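Local coordinates for carboxylesterase YbfK (Bacillus subtilis, PDB 4CCY), which hydrolyses carboxylic esters to an alcohol and a carboxylate, as a bacterial carboxylesterase of the alpha/beta hydrolase superfamily, at residues L25-I30 with M69-I74; G42-I47 with N93-S98; L57-G62 with F81-V86; A126-G131 with G272-L277. All coordinates share one frame; numbering follows the deposited sequence.

In the fold
Contacts 3 and 4 are the buried ones. Contact 3 joins parallel strands 56-60 and 82-86 of the main sheet by backbone hydrogen bonds and aliphatic packing. Contact 4 starts from the neighbouring strand 123-128, but its chemistry is that of a probable charge relay, a serine-histidine hydrogen bond beside a few leucine contacts. Contacts 1 and 2 are only partly buried. Contact 1 packs a loop on the start of helix 71-80, the helix that links the strands of contact 3, and does so by apolar and CH-pi contacts. Contact 2, near the start of strand 42-49 in the same sheet, mixes hydrogen bonds, a bridging water and lysine side chains.

Contact 1: residues L25-I30 with M69-I74; sequences LSLWPI and MWYPNI
The backbones of Trp28 and Tyr71 come within 5.0 Å at their CA atoms, where the loop 25-30 passes the 3-10 turn and first helical turn of 69-74. Side chains do the joining. Leu27 lies alongside Tyr71 and sets its CD1 over the middle of the phenol ring, 3.8 Å from the centroid of Tyr71 and 10° off the ring normal, a CH-pi contact. The opposite face of that ring carries Pro72 CD, so the phenol is sandwiched between two aliphatic groups. The indole of Trp28 crosses Ile74 at about a right angle: Ile74 CG2 stands over one face, 4.0 Å from the centroid of the five-membered ring of Trp28, while Trp28 CZ2 meets Ile74 CG1 at 3.6 Å. The far corner of the indole reaches the 3-10 turn, with Trp28 CH2 4.0 Å from Trp70 CB. Ile74 CG1 is anti to the backbone N (chi1 -160°), which turns CG2 toward the loop, where it is pressed tightly on Pro29 CD at 3.4 Å. Farther along the loop Ile30 CD1 approaches Ile74 O. An alanine in place of Trp28 would probably open a gap between loop and helix, leaving Ile74 without the ring that covers its CG1 and CG2 branches. The indole also packs on Ile47 of strand 42-49, and Leu27 and Tyr71 both touch His193. This is apolar packing of a loop, following helix 12-24, against the helix that links strands 56-60 and 82-86 of the alpha/beta hydrolase sheet.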
loop_
_atom_site.group_PDB
_atom_site.type_symbol
_atom_site.label_atom_id
_atom_site.label_comp_id
_atom_site.label_asym_id
_atom_site.label_seq_id
_atom_site.Cartn_x
_atom_site.Cartn_y
_atom_site.Cartn_z
ATOM N N LEU A 25 -5.365 -0.181 -16.042
ATOM C CA LEU A 25 -4.419 0.901 -16.279
ATOM C C LEU A 25 -4.876 1.942 -17.313
ATOM O O LEU A 25 -4.281 3.014 -17.421
ATOM C CB LEU A 25 -3.017 0.343 -16.583
ATOM C CG LEU A 25 -2.226 -0.227 -15.379
ATOM C CD1 LEU A 25 -0.935 -0.916 -15.812
ATOM C CD2 LEU A 25 -1.917 0.870 -14.369
ATOM N N SER A 26 -5.943 1.642 -18.054
ATOM C CA SER A 26 -6.591 2.646 -18.894
ATOM C C SER A 26 -7.142 3.808 -18.050
ATOM O O SER A 26 -7.407 4.883 -18.574
ATOM C CB SER A 26 -7.715 2.020 -19.721
ATOM O OG SER A 26 -8.754 1.552 -18.872
ATOM N N LEU A 27 -7.305 3.587 -16.749
ATOM C CA LEU A 27 -7.784 4.631 -15.847
ATOM C C LEU A 27 -6.685 5.622 -15.467
ATOM O O LEU A 27 -6.972 6.656 -14.884
ATOM C CB LEU A 27 -8.423 4.029 -14.585
ATOM C CG LEU A 27 -9.652 3.121 -14.781
ATOM C CD1 LEU A 27 -10.071 2.467 -13.466
ATOM C CD2 LEU A 27 -10.831 3.846 -15.435
ATOM N N TRP A 28 -5.433 5.300 -15.789
ATOM C CA TRP A 28 -4.314 6.194 -15.495
ATOM C C TRP A 28 -4.505 7.484 -16.260
ATOM O O TRP A 28 -4.535 7.470 -17.482
ATOM C CB TRP A 28 -3.002 5.522 -15.863
ATOM C CG TRP A 28 -1.860 5.819 -14.926
ATOM C CD1 TRP A 28 -0.790 6.692 -15.137
ATOM C CD2 TRP A 28 -1.625 5.242 -13.595
ATOM N NE1 TRP A 28 0.058 6.699 -14.062
ATOM C CE2 TRP A 28 -0.379 5.848 -13.100
ATOM C CE3 TRP A 28 -2.296 4.322 -12.793
ATOM C CZ2 TRP A 28 0.157 5.523 -11.857
ATOM C CZ3 TRP A 28 -1.751 4.003 -11.545
ATOM C CH2 TRP A 28 -0.557 4.599 -11.083
ATOM N N PRO A 29 -4.668 8.612 -15.550
ATOM C CA PRO A 29 -5.076 9.878 -16.146
ATOM C C PRO A 29 -3.930 10.673 -16.797
ATOM O O PRO A 29 -4.180 11.702 -17.430
ATOM C CB PRO A 29 -5.607 10.650 -14.938
ATOM C CG PRO A 29 -4.697 10.218 -13.834
ATOM C CD PRO A 29 -4.465 8.744 -14.091
ATOM N N ILE A 30 -2.692 10.218 -16.618
ATOM C CA ILE A 30 -1.519 10.913 -17.151
ATOM C C ILE A 30 -0.558 9.917 -17.806
ATOM O O ILE A 30 -0.728 8.706 -17.672
ATOM C CB ILE A 30 -0.788 11.739 -16.058
ATOM C CG1 ILE A 30 -0.219 10.813 -14.970
ATOM C CG2 ILE A 30 -1.715 12.822 -15.482
ATOM C CD1 ILE A 30 0.467 11.524 -13.817
ATOM N N MET A 69 -4.481 0.888 -8.347
ATOM C CA MET A 69 -5.399 1.568 -7.412
ATOM C C MET A 69 -5.113 3.064 -7.214
ATOM O O MET A 69 -5.970 3.797 -6.718
ATOM C CB MET A 69 -5.439 0.856 -6.053
ATOM C CG MET A 69 -4.118 0.888 -5.286
ATOM S SD MET A 69 -4.382 0.647 -3.523
ATOM C CE MET A 69 -4.844 2.314 -3.037
ATOM N N TRP A 70 -3.931 3.519 -7.616
ATOM C CA TRP A 70 -3.601 4.943 -7.521
ATOM C C TRP A 70 -4.171 5.842 -8.604
ATOM O O TRP A 70 -3.888 7.043 -8.606
ATOM C CB TRP A 70 -2.082 5.153 -7.412
ATOM C CG TRP A 70 -1.477 4.432 -6.236
ATOM C CD1 TRP A 70 -0.587 3.359 -6.260
ATOM C CD2 TRP A 70 -1.726 4.688 -4.810
ATOM N NE1 TRP A 70 -0.270 2.959 -4.988
ATOM C CE2 TRP A 70 -0.918 3.714 -4.072
ATOM C CE3 TRP A 70 -2.502 5.609 -4.095
ATOM C CZ2 TRP A 70 -0.903 3.676 -2.682
ATOM C CZ3 TRP A 70 -2.491 5.551 -2.699
ATOM C CH2 TRP A 70 -1.706 4.613 -2.007
ATOM N N TYR A 71 -4.983 5.312 -9.518
ATOM C CA TYR A 71 -5.527 6.162 -10.609
ATOM C C TYR A 71 -6.222 7.471 -10.148
ATOM O O TYR A 71 -6.062 8.489 -10.801
ATOM C CB TYR A 71 -6.406 5.374 -11.611
ATOM C CG TYR A 71 -7.752 4.985 -11.061
ATOM C CD1 TYR A 71 -8.853 5.855 -11.154
ATOM C CD2 TYR A 71 -7.931 3.768 -10.415
ATOM C CE1 TYR A 71 -10.085 5.510 -10.611
ATOM C CE2 TYR A 71 -9.165 3.418 -9.871
ATOM C CZ TYR A 71 -10.231 4.286 -9.976
ATOM O OH TYR A 71 -11.452 3.929 -9.433
ATOM N N PRO A 72 -6.979 7.460 -9.026
ATOM C CA PRO A 72 -7.646 8.744 -8.725
ATOM C C PRO A 72 -6.799 9.703 -7.876
ATOM O O PRO A 72 -7.253 10.785 -7.522
ATOM C CB PRO A 72 -8.884 8.306 -7.942
ATOM C CG PRO A 72 -8.465 7.045 -7.264
ATOM C CD PRO A 72 -7.377 6.407 -8.071
ATOM N N ASN A 73 -5.580 9.295 -7.541
ATOM C CA ASN A 73 -4.681 10.134 -6.762
ATOM C C ASN A 73 -3.467 10.592 -7.568
ATOM O O ASN A 73 -2.838 11.601 -7.241
ATOM C CB ASN A 73 -4.226 9.370 -5.530
ATOM C CG ASN A 73 -5.347 8.568 -4.912
ATOM O OD1 ASN A 73 -5.414 7.363 -5.111
ATOM N ND2 ASN A 73 -6.259 9.237 -4.196
ATOM N N ILE A 74 -3.152 9.853 -8.632
ATOM C CA ILE A 74 -1.866 10.024 -9.302
ATOM C C ILE A 74 -1.679 11.373 -10.004
ATOM O O ILE A 74 -0.579 11.927 -9.985
ATOM C CB ILE A 74 -1.481 8.804 -10.188
ATOM C CG1 ILE A 74 0.024 8.794 -10.470
ATOM C CG2 ILE A 74 -2.322 8.707 -11.447
ATOM C CD1 ILE A 74 0.821 8.394 -9.243
#

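Contact 2: residues G42-I47 with N93-S98; sequences GKTHII and NKSIPS
Ile96 N donates to Lys43 O at 2.8 Å, almost straight (175° at the hydrogen) and nearly along the C=O axis. A second hydrogen bond between segments 42-47 and 93-98 uses a side chain: His45 N gives its hydrogen to Ser95 OG at 2.9 Å. Ser95 OG is anti to its carbonyl carbon (chi1 -62°), which holds it toward His45 N. It is also hydrogen-bonded to Asp87 O, so the hydroxyl links 93-98 to His45 and to Asp87, just after strand 82-86. Asn93 OD1 accepts from Ser95 N at 2.9 Å, closing an Asx turn. Farther along, a water bridges the backbones, accepting from Lys43 N and donating to Ile96 O at 2.7 Å. Gly42 CA lies 3.4 Å from that same Ile96 O in a CA-H...O contact; a side chain at Gly42 would run into this carbonyl. Outward from the bonds, Lys94 runs beside His45, its CB over the imidazole 3.7 Å from His45 CG. Its CD sits over the same ring, 4.0 Å from the centroid of His45. The ammonium of Lys94 goes on to a salt bridge with Asp22, beside Tyr21. On the more exposed margin Lys43 and Ile96 lie alongside each other, CE of the lysine 3.9 Å from CD1 of the isoleucine. With an Asx turn, a hydroxyl link and only weak strand pairing, the chain beyond strand 82-86 continues antiparallel alongside the start of strand 42-49 in the alpha/beta hydrolase sheet.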
loop_
_atom_site.group_PDB
_atom_site.type_symbol
_atom_site.label_atom_id
_atom_site.label_comp_id
_atom_site.label_asym_id
_atom_site.label_seq_id
_atom_site.Cartn_x
_atom_site.Cartn_y
_atom_site.Cartn_z
ATOM N N GLY A 42 13.656 -10.242 -6.352
ATOM C CA GLY A 42 13.082 -10.319 -7.694
ATOM C C GLY A 42 12.844 -8.999 -8.407
ATOM O O GLY A 42 12.892 -7.912 -7.798
ATOM N N LYS A 43 12.556 -9.110 -9.704
ATOM C CA LYS A 43 12.234 -7.978 -10.567
ATOM C C LYS A 43 10.942 -7.314 -10.090
ATOM O O LYS A 43 9.886 -7.948 -10.042
ATOM C CB LYS A 43 12.073 -8.454 -12.015
ATOM C CG LYS A 43 13.334 -8.359 -12.868
ATOM C CD LYS A 43 13.132 -8.934 -14.277
ATOM C CE LYS A 43 11.980 -8.288 -15.048
ATOM N NZ LYS A 43 11.766 -8.828 -16.428
ATOM N N THR A 44 11.042 -6.036 -9.733
ATOM C CA THR A 44 9.946 -5.302 -9.093
ATOM C C THR A 44 9.411 -4.288 -10.086
ATOM O O THR A 44 10.183 -3.488 -10.634
ATOM C CB THR A 44 10.445 -4.589 -7.812
ATOM O OG1 THR A 44 10.834 -5.572 -6.854
ATOM C CG2 THR A 44 9.365 -3.675 -7.204
ATOM N N HIS A 45 8.095 -4.327 -10.312
ATOM C CA HIS A 45 7.445 -3.457 -11.297
ATOM C C HIS A 45 7.222 -2.077 -10.754
ATOM O O HIS A 45 6.781 -1.917 -9.606
ATOM C CB HIS A 45 6.133 -4.070 -11.782
ATOM C CG HIS A 45 5.549 -3.398 -13.009
ATOM N ND1 HIS A 45 4.606 -2.440 -12.932
ATOM C CD2 HIS A 45 5.794 -3.595 -14.366
ATOM C CE1 HIS A 45 4.265 -2.043 -14.172
ATOM N NE2 HIS A 45 4.985 -2.752 -15.048
ATOM N N ILE A 46 7.559 -1.073 -11.575
ATOM C CA ILE A 46 7.381 0.347 -11.230
ATOM C C ILE A 46 6.549 1.055 -12.300
ATOM O O ILE A 46 6.790 0.873 -13.491
ATOM C CB ILE A 46 8.745 1.093 -11.160
ATOM C CG1 ILE A 46 9.815 0.287 -10.401
ATOM C CG2 ILE A 46 8.569 2.532 -10.660
ATOM C CD1 ILE A 46 9.632 0.177 -8.905
ATOM N N ILE A 47 5.582 1.871 -11.877
ATOM C CA ILE A 47 4.968 2.837 -12.771
ATOM C C ILE A 47 5.380 4.240 -12.316
ATOM O O ILE A 47 5.027 4.649 -11.222
ATOM C CB ILE A 47 3.436 2.711 -12.817
ATOM C CG1 ILE A 47 3.035 1.297 -13.264
ATOM C CG2 ILE A 47 2.854 3.765 -13.753
ATOM C CD1 ILE A 47 1.550 0.995 -13.194
ATOM N N ASN A 93 0.305 -9.059 -8.731
ATOM C CA ASN A 93 0.666 -7.883 -9.510
ATOM C C ASN A 93 1.824 -8.281 -10.430
ATOM O O ASN A 93 2.076 -9.481 -10.612
ATOM C CB ASN A 93 1.015 -6.688 -8.588
ATOM C CG ASN A 93 2.172 -6.985 -7.642
ATOM O OD1 ASN A 93 3.242 -7.440 -8.065
ATOM N ND2 ASN A 93 1.971 -6.704 -6.349
ATOM N N LYS A 94 2.525 -7.306 -10.996
ATOM C CA LYS A 94 3.515 -7.588 -12.046
ATOM C C LYS A 94 4.946 -7.828 -11.536
ATOM O O LYS A 94 5.849 -8.198 -12.307
ATOM C CB LYS A 94 3.514 -6.469 -13.094
ATOM C CG LYS A 94 2.248 -6.395 -13.937
ATOM C CD LYS A 94 2.498 -5.607 -15.215
ATOM C CE LYS A 94 1.179 -5.215 -15.867
ATOM N NZ LYS A 94 1.311 -5.184 -17.349
ATOM N N SER A 95 5.173 -7.615 -10.248
ATOM C CA SER A 95 6.472 -7.950 -9.674
ATOM C C SER A 95 6.663 -9.477 -9.670
ATOM O O SER A 95 5.696 -10.226 -9.491
ATOM C CB SER A 95 6.630 -7.306 -8.291
ATOM O OG SER A 95 6.584 -5.886 -8.425
ATOM N N ILE A 96 7.898 -9.924 -9.921
ATOM C CA ILE A 96 8.202 -11.351 -10.142
ATOM C C ILE A 96 9.113 -11.917 -9.047
ATOM O O ILE A 96 10.328 -11.721 -9.075
ATOM C CB ILE A 96 8.851 -11.582 -11.532
ATOM C CG1 ILE A 96 8.030 -10.915 -12.635
ATOM C CG2 ILE A 96 9.036 -13.071 -11.816
ATOM C CD1 ILE A 96 8.888 -10.376 -13.758
ATOM N N PRO A 97 8.531 -12.631 -8.084
ATOM C CA PRO A 97 9.331 -13.084 -6.947
ATOM C C PRO A 97 10.446 -14.069 -7.334
ATOM O O PRO A 97 10.231 -14.967 -8.139
ATOM C CB PRO A 97 8.301 -13.774 -6.032
ATOM C CG PRO A 97 6.964 -13.252 -6.459
ATOM C CD PRO A 97 7.095 -12.948 -7.931
ATOM N N SER A 98 11.637 -13.846 -6.786
ATOM C CA SER A 98 12.689 -14.855 -6.755
ATOM C C SER A 98 12.700 -15.439 -5.334
ATOM O O SER A 98 11.761 -16.130 -4.973
ATOM C CB SER A 98 14.038 -14.262 -7.152
ATOM O OG SER A 98 14.396 -13.200 -6.288
HETATM O O HOH W 1 12.436 -11.844 -10.736
#

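Contact 3: residues L57-G62 with F81-V86; sequences LILLHG and FRTYAV
Strands 56-60 and 82-86 are the two parallel strands of a beta-alpha-beta unit in the alpha/beta hydrolase sheet, connected through helix 71-80, and Leu57, Ile58 and Leu59 pair in it with Thr83, Tyr84 and Ala85. Their axes run 26° apart. Four backbone bonds alternate between them: Leu57 N to Arg82 O, Tyr84 N to Leu57 O at 2.8 Å, Leu59 N to Tyr84 O, and Val86 N to Leu59 O at 3.0 Å. Leu57 O also receives a CA-H...O contact from Thr83 CA. The faces of the sheet differ. On one, Leu57 CD2 lies alongside Thr83 CG2 at 3.9 Å and Leu59 CB stands beside Ala85 CB; helix 71-80 covers this side, through Ile74 and Trp77. On the other, Ile58 splits its branches, CG2 meeting Val86 CG2 at 3.8 Å and CD1 reaching CB of Tyr84. Next to it Leu60 CD2 rests 3.8 Å from Val86 CB. Beyond the strand end His61 bends back with CG between the backbone N and the carbonyl carbon (chi1 61°), its ring held at both nitrogens: NE2 accepts from Ile88 N, and ND1 donates to Gly62 O at 2.7 Å, nearly straight at 177°. An alanine in place of His61 would probably leave Ile88 N and Gly62 O without these partners and let the loop after the strand shift. The His61 side chain is about 8 Å from that of Ser129. His61 CD2 meets Val86 O at the ring edge, 3.3 Å away.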
loop_
_atom_site.group_PDB
_atom_site.type_symbol
_atom_site.label_atom_id
_atom_site.label_comp_id
_atom_site.label_asym_id
_atom_site.label_seq_id
_atom_site.Cartn_x
_atom_site.Cartn_y
_atom_site.Cartn_z
ATOM N N LEU A 57 8.567 10.429 -4.764
ATOM C CA LEU A 57 7.483 9.889 -3.925
ATOM C C LEU A 57 7.179 8.448 -4.300
ATOM O O LEU A 57 6.707 8.175 -5.404
ATOM C CB LEU A 57 6.217 10.767 -3.998
ATOM C CG LEU A 57 4.909 10.248 -3.360
ATOM C CD1 LEU A 57 5.013 10.000 -1.855
ATOM C CD2 LEU A 57 3.736 11.164 -3.678
ATOM N N ILE A 58 7.463 7.533 -3.374
ATOM C CA ILE A 58 7.215 6.104 -3.546
ATOM C C ILE A 58 5.789 5.810 -3.114
ATOM O O ILE A 58 5.376 6.234 -2.025
ATOM C CB ILE A 58 8.159 5.248 -2.647
ATOM C CG1 ILE A 58 9.646 5.555 -2.914
ATOM C CG2 ILE A 58 7.847 3.752 -2.768
ATOM C CD1 ILE A 58 10.159 5.176 -4.286
ATOM N N LEU A 59 5.043 5.083 -3.949
ATOM C CA LEU A 59 3.671 4.702 -3.603
ATOM C C LEU A 59 3.542 3.205 -3.385
ATOM O O LEU A 59 3.970 2.419 -4.236
ATOM C CB LEU A 59 2.673 5.163 -4.682
ATOM C CG LEU A 59 2.592 6.686 -4.911
ATOM C CD1 LEU A 59 1.611 7.047 -6.024
ATOM C CD2 LEU A 59 2.234 7.419 -3.619
ATOM N N LEU A 60 2.939 2.809 -2.261
ATOM C CA LEU A 60 2.747 1.385 -1.967
ATOM C C LEU A 60 1.265 1.036 -1.772
ATOM O O LEU A 60 0.611 1.531 -0.843
ATOM C CB LEU A 60 3.619 0.942 -0.782
ATOM C CG LEU A 60 5.126 1.018 -1.037
ATOM C CD1 LEU A 60 5.917 1.020 0.271
ATOM C CD2 LEU A 60 5.614 -0.093 -1.976
ATOM N N HIS A 61 0.752 0.200 -2.679
ATOM C CA HIS A 61 -0.670 -0.187 -2.733
ATOM C C HIS A 61 -1.081 -1.118 -1.610
ATOM O O HIS A 61 -0.246 -1.695 -0.912
ATOM C CB HIS A 61 -0.951 -0.862 -4.078
ATOM C CG HIS A 61 -0.140 -2.110 -4.280
ATOM N ND1 HIS A 61 -0.501 -3.294 -3.754
ATOM C CD2 HIS A 61 1.090 -2.317 -4.901
ATOM C CE1 HIS A 61 0.430 -4.222 -4.043
ATOM N NE2 HIS A 61 1.401 -3.629 -4.747
ATOM N N GLY A 62 -2.386 -1.293 -1.435
ATOM C CA GLY A 62 -2.882 -2.266 -0.483
ATOM C C GLY A 62 -2.838 -3.653 -1.092
ATOM O O GLY A 62 -2.731 -3.809 -2.316
ATOM N N PHE A 81 5.528 15.976 -7.678
ATOM C CA PHE A 81 6.471 14.911 -7.344
ATOM C C PHE A 81 6.711 13.973 -8.514
ATOM O O PHE A 81 5.825 13.742 -9.338
ATOM C CB PHE A 81 5.984 14.111 -6.129
ATOM C CG PHE A 81 5.804 14.944 -4.894
ATOM C CD1 PHE A 81 6.893 15.253 -4.081
ATOM C CD2 PHE A 81 4.551 15.440 -4.552
ATOM C CE1 PHE A 81 6.727 16.030 -2.944
ATOM C CE2 PHE A 81 4.385 16.226 -3.419
ATOM C CZ PHE A 81 5.471 16.518 -2.617
ATOM N N ARG A 82 7.921 13.442 -8.575
ATOM C CA ARG A 82 8.193 12.294 -9.411
ATOM C C ARG A 82 7.718 11.081 -8.608
ATOM O O ARG A 82 8.356 10.700 -7.624
ATOM C CB ARG A 82 9.688 12.206 -9.723
ATOM C CG ARG A 82 10.085 11.049 -10.635
ATOM C CD ARG A 82 9.538 11.199 -12.051
ATOM N NE ARG A 82 10.039 10.135 -12.930
ATOM C CZ ARG A 82 9.480 9.769 -14.082
ATOM N NH1 ARG A 82 8.384 10.378 -14.525
ATOM N NH2 ARG A 82 10.015 8.785 -14.796
ATOM N N THR A 83 6.575 10.522 -9.002
ATOM C CA THR A 83 5.977 9.386 -8.292
ATOM C C THR A 83 6.413 8.055 -8.877
ATOM O O THR A 83 6.438 7.874 -10.095
ATOM C CB THR A 83 4.436 9.406 -8.330
ATOM O OG1 THR A 83 4.001 9.489 -9.701
ATOM C CG2 THR A 83 3.880 10.589 -7.513
ATOM N N TYR A 84 6.734 7.129 -7.987
ATOM C CA TYR A 84 7.082 5.772 -8.343
ATOM C C TYR A 84 6.091 4.830 -7.667
ATOM O O TYR A 84 6.158 4.630 -6.466
ATOM C CB TYR A 84 8.483 5.455 -7.859
ATOM C CG TYR A 84 9.579 6.303 -8.481
ATOM C CD1 TYR A 84 10.012 6.069 -9.791
ATOM C CD2 TYR A 84 10.201 7.317 -7.748
ATOM C CE1 TYR A 84 11.034 6.818 -10.347
ATOM C CE2 TYR A 84 11.228 8.076 -8.300
ATOM C CZ TYR A 84 11.638 7.827 -9.595
ATOM O OH TYR A 84 12.651 8.579 -10.151
ATOM N N ALA A 85 5.173 4.259 -8.442
ATOM C CA ALA A 85 4.188 3.334 -7.894
ATOM C C ALA A 85 4.754 1.919 -7.975
ATOM O O ALA A 85 4.939 1.358 -9.068
ATOM C CB ALA A 85 2.863 3.440 -8.637
ATOM N N VAL A 86 5.022 1.355 -6.804
ATOM C CA VAL A 86 5.786 0.114 -6.688
ATOM C C VAL A 86 4.850 -1.067 -6.399
ATOM O O VAL A 86 4.063 -1.019 -5.436
ATOM C CB VAL A 86 6.844 0.239 -5.563
ATOM C CG1 VAL A 86 7.632 -1.056 -5.399
ATOM C CG2 VAL A 86 7.766 1.437 -5.805
#

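Contact 4: residues A126-G131 with G272-L277; sequences AGLSLG and GHLLSL
Ser129 and His273 meet here as the nucleophile and base of a probable charge relay, the serine sitting on a nucleophile elbow of Gly-x-Ser-x-Gly form between strand 123-128 and helix 130-141. The polar part is one hydrogen bond: Ser129 OG lies 2.8 Å from His273 NE2, at the edge of the imidazole and in its plane, and either atom could be the donor. Ser129 has the strained backbone of such an elbow (phi 59°, psi -120°), and its OG is anti to the backbone N (chi1 -157°), which presents the hydroxyl to the histidine. At the other ring nitrogen, ND1 is hydrogen-bonded to Glu244, whose predicted role as third member of the relay fits this geometry, so the ring is held at both nitrogens. In the elbow a CB on Gly127 would meet Gly131 O, a reason for the small residue. The apolar part belongs to Leu128, whose side chain points at the turn 273-276: CD2 touches Leu274 CD2 at 4.2 Å, and CD1 lies near Ser276 OG and the His273 carbonyl. Met69 packs on both Leu128 and Ser276. Backbone bonds shape 272-277, where Leu274 centres an inverse gamma turn with a weak bond from Leu275 N to His273 O. That same oxygen accepts from Ser153 and lies 3.8 Å from Leu128 CD1.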
loop_
_atom_site.group_PDB
_atom_site.type_symbol
_atom_site.label_atom_id
_atom_site.label_comp_id
_atom_site.label_asym_id
_atom_site.label_seq_id
_atom_site.Cartn_x
_atom_site.Cartn_y
_atom_site.Cartn_z
ATOM N N ALA A 126 4.090 7.083 0.390
ATOM C CA ALA A 126 2.662 7.064 0.740
ATOM C C ALA A 126 2.128 5.691 0.448
ATOM O O ALA A 126 2.445 5.117 -0.593
ATOM C CB ALA A 126 1.874 8.125 -0.032
ATOM N N GLY A 127 1.337 5.152 1.366
ATOM C CA GLY A 127 0.863 3.791 1.214
ATOM C C GLY A 127 -0.445 3.469 1.899
ATOM O O GLY A 127 -0.809 4.089 2.900
ATOM N N LEU A 128 -1.130 2.466 1.362
ATOM C CA LEU A 128 -2.398 2.024 1.901
ATOM C C LEU A 128 -2.325 0.584 2.391
ATOM O O LEU A 128 -1.784 -0.275 1.703
ATOM C CB LEU A 128 -3.491 2.142 0.836
ATOM C CG LEU A 128 -4.871 1.688 1.320
ATOM C CD1 LEU A 128 -5.678 2.894 1.778
ATOM C CD2 LEU A 128 -5.617 0.942 0.229
ATOM N N SER A 129 -2.887 0.326 3.574
ATOM C CA SER A 129 -3.048 -1.033 4.084
ATOM C C SER A 129 -1.686 -1.735 4.191
ATOM O O SER A 129 -0.815 -1.250 4.921
ATOM C CB SER A 129 -4.068 -1.793 3.220
ATOM O OG SER A 129 -4.648 -2.870 3.921
ATOM N N LEU A 130 -1.492 -2.854 3.485
ATOM C CA LEU A 130 -0.167 -3.517 3.406
ATOM C C LEU A 130 1.008 -2.575 3.097
ATOM O O LEU A 130 2.037 -2.596 3.780
ATOM C CB LEU A 130 -0.173 -4.652 2.384
ATOM C CG LEU A 130 1.125 -5.448 2.143
ATOM C CD1 LEU A 130 1.598 -6.159 3.415
ATOM C CD2 LEU A 130 0.913 -6.457 1.032
ATOM N N GLY A 131 0.878 -1.769 2.051
ATOM C CA GLY A 131 1.922 -0.798 1.750
ATOM C C GLY A 131 2.094 0.230 2.862
ATOM O O GLY A 131 3.184 0.743 3.078
ATOM N N GLY A 272 -14.476 4.065 4.548
ATOM C CA GLY A 272 -13.998 2.863 5.227
ATOM C C GLY A 272 -12.503 2.673 5.055
ATOM O O GLY A 272 -11.728 3.637 5.085
ATOM N N HIS A 273 -12.112 1.415 4.871
ATOM C CA HIS A 273 -10.726 1.007 4.651
ATOM C C HIS A 273 -10.091 1.639 3.441
ATOM O O HIS A 273 -8.928 2.066 3.494
ATOM C CB HIS A 273 -10.671 -0.516 4.499
ATOM C CG HIS A 273 -9.268 -1.086 4.504
ATOM N ND1 HIS A 273 -8.468 -1.027 5.585
ATOM C CD2 HIS A 273 -8.536 -1.746 3.505
ATOM C CE1 HIS A 273 -7.279 -1.612 5.302
ATOM N NE2 HIS A 273 -7.321 -2.050 4.033
ATOM N N LEU A 274 -10.843 1.702 2.338
ATOM C CA LEU A 274 -10.291 2.091 1.040
ATOM C C LEU A 274 -10.297 3.608 0.839
ATOM O O LEU A 274 -10.819 4.127 -0.151
ATOM C CB LEU A 274 -11.040 1.370 -0.084
ATOM C CG LEU A 274 -10.960 -0.161 -0.065
ATOM C CD1 LEU A 274 -11.729 -0.724 -1.243
ATOM C CD2 LEU A 274 -9.518 -0.677 -0.057
ATOM N N LEU A 275 -9.663 4.301 1.780
ATOM C CA LEU A 275 -9.784 5.745 1.929
ATOM C C LEU A 275 -9.296 6.549 0.720
ATOM O O LEU A 275 -9.916 7.557 0.358
ATOM C CB LEU A 275 -9.085 6.195 3.222
ATOM C CG LEU A 275 -9.069 7.651 3.705
ATOM C CD1 LEU A 275 -10.416 8.353 3.527
ATOM C CD2 LEU A 275 -8.624 7.695 5.171
ATOM N N SER A 276 -8.204 6.121 0.096
ATOM C CA SER A 276 -7.685 6.856 -1.057
ATOM C C SER A 276 -8.599 6.713 -2.280
ATOM O O SER A 276 -8.583 7.570 -3.174
ATOM C CB SER A 276 -6.262 6.418 -1.393
ATOM O OG SER A 276 -6.229 5.031 -1.674
ATOM N N LEU A 277 -9.386 5.633 -2.316
ATOM C CA LEU A 277 -10.327 5.391 -3.411
ATOM C C LEU A 277 -11.699 6.021 -3.161
ATOM O O LEU A 277 -12.343 6.501 -4.099
ATOM C CB LEU A 277 -10.484 3.890 -3.689
ATOM C CG LEU A 277 -9.340 3.157 -4.411
ATOM C CD1 LEU A 277 -9.457 1.659 -4.186
ATOM C CD2 LEU A 277 -9.286 3.487 -5.905
#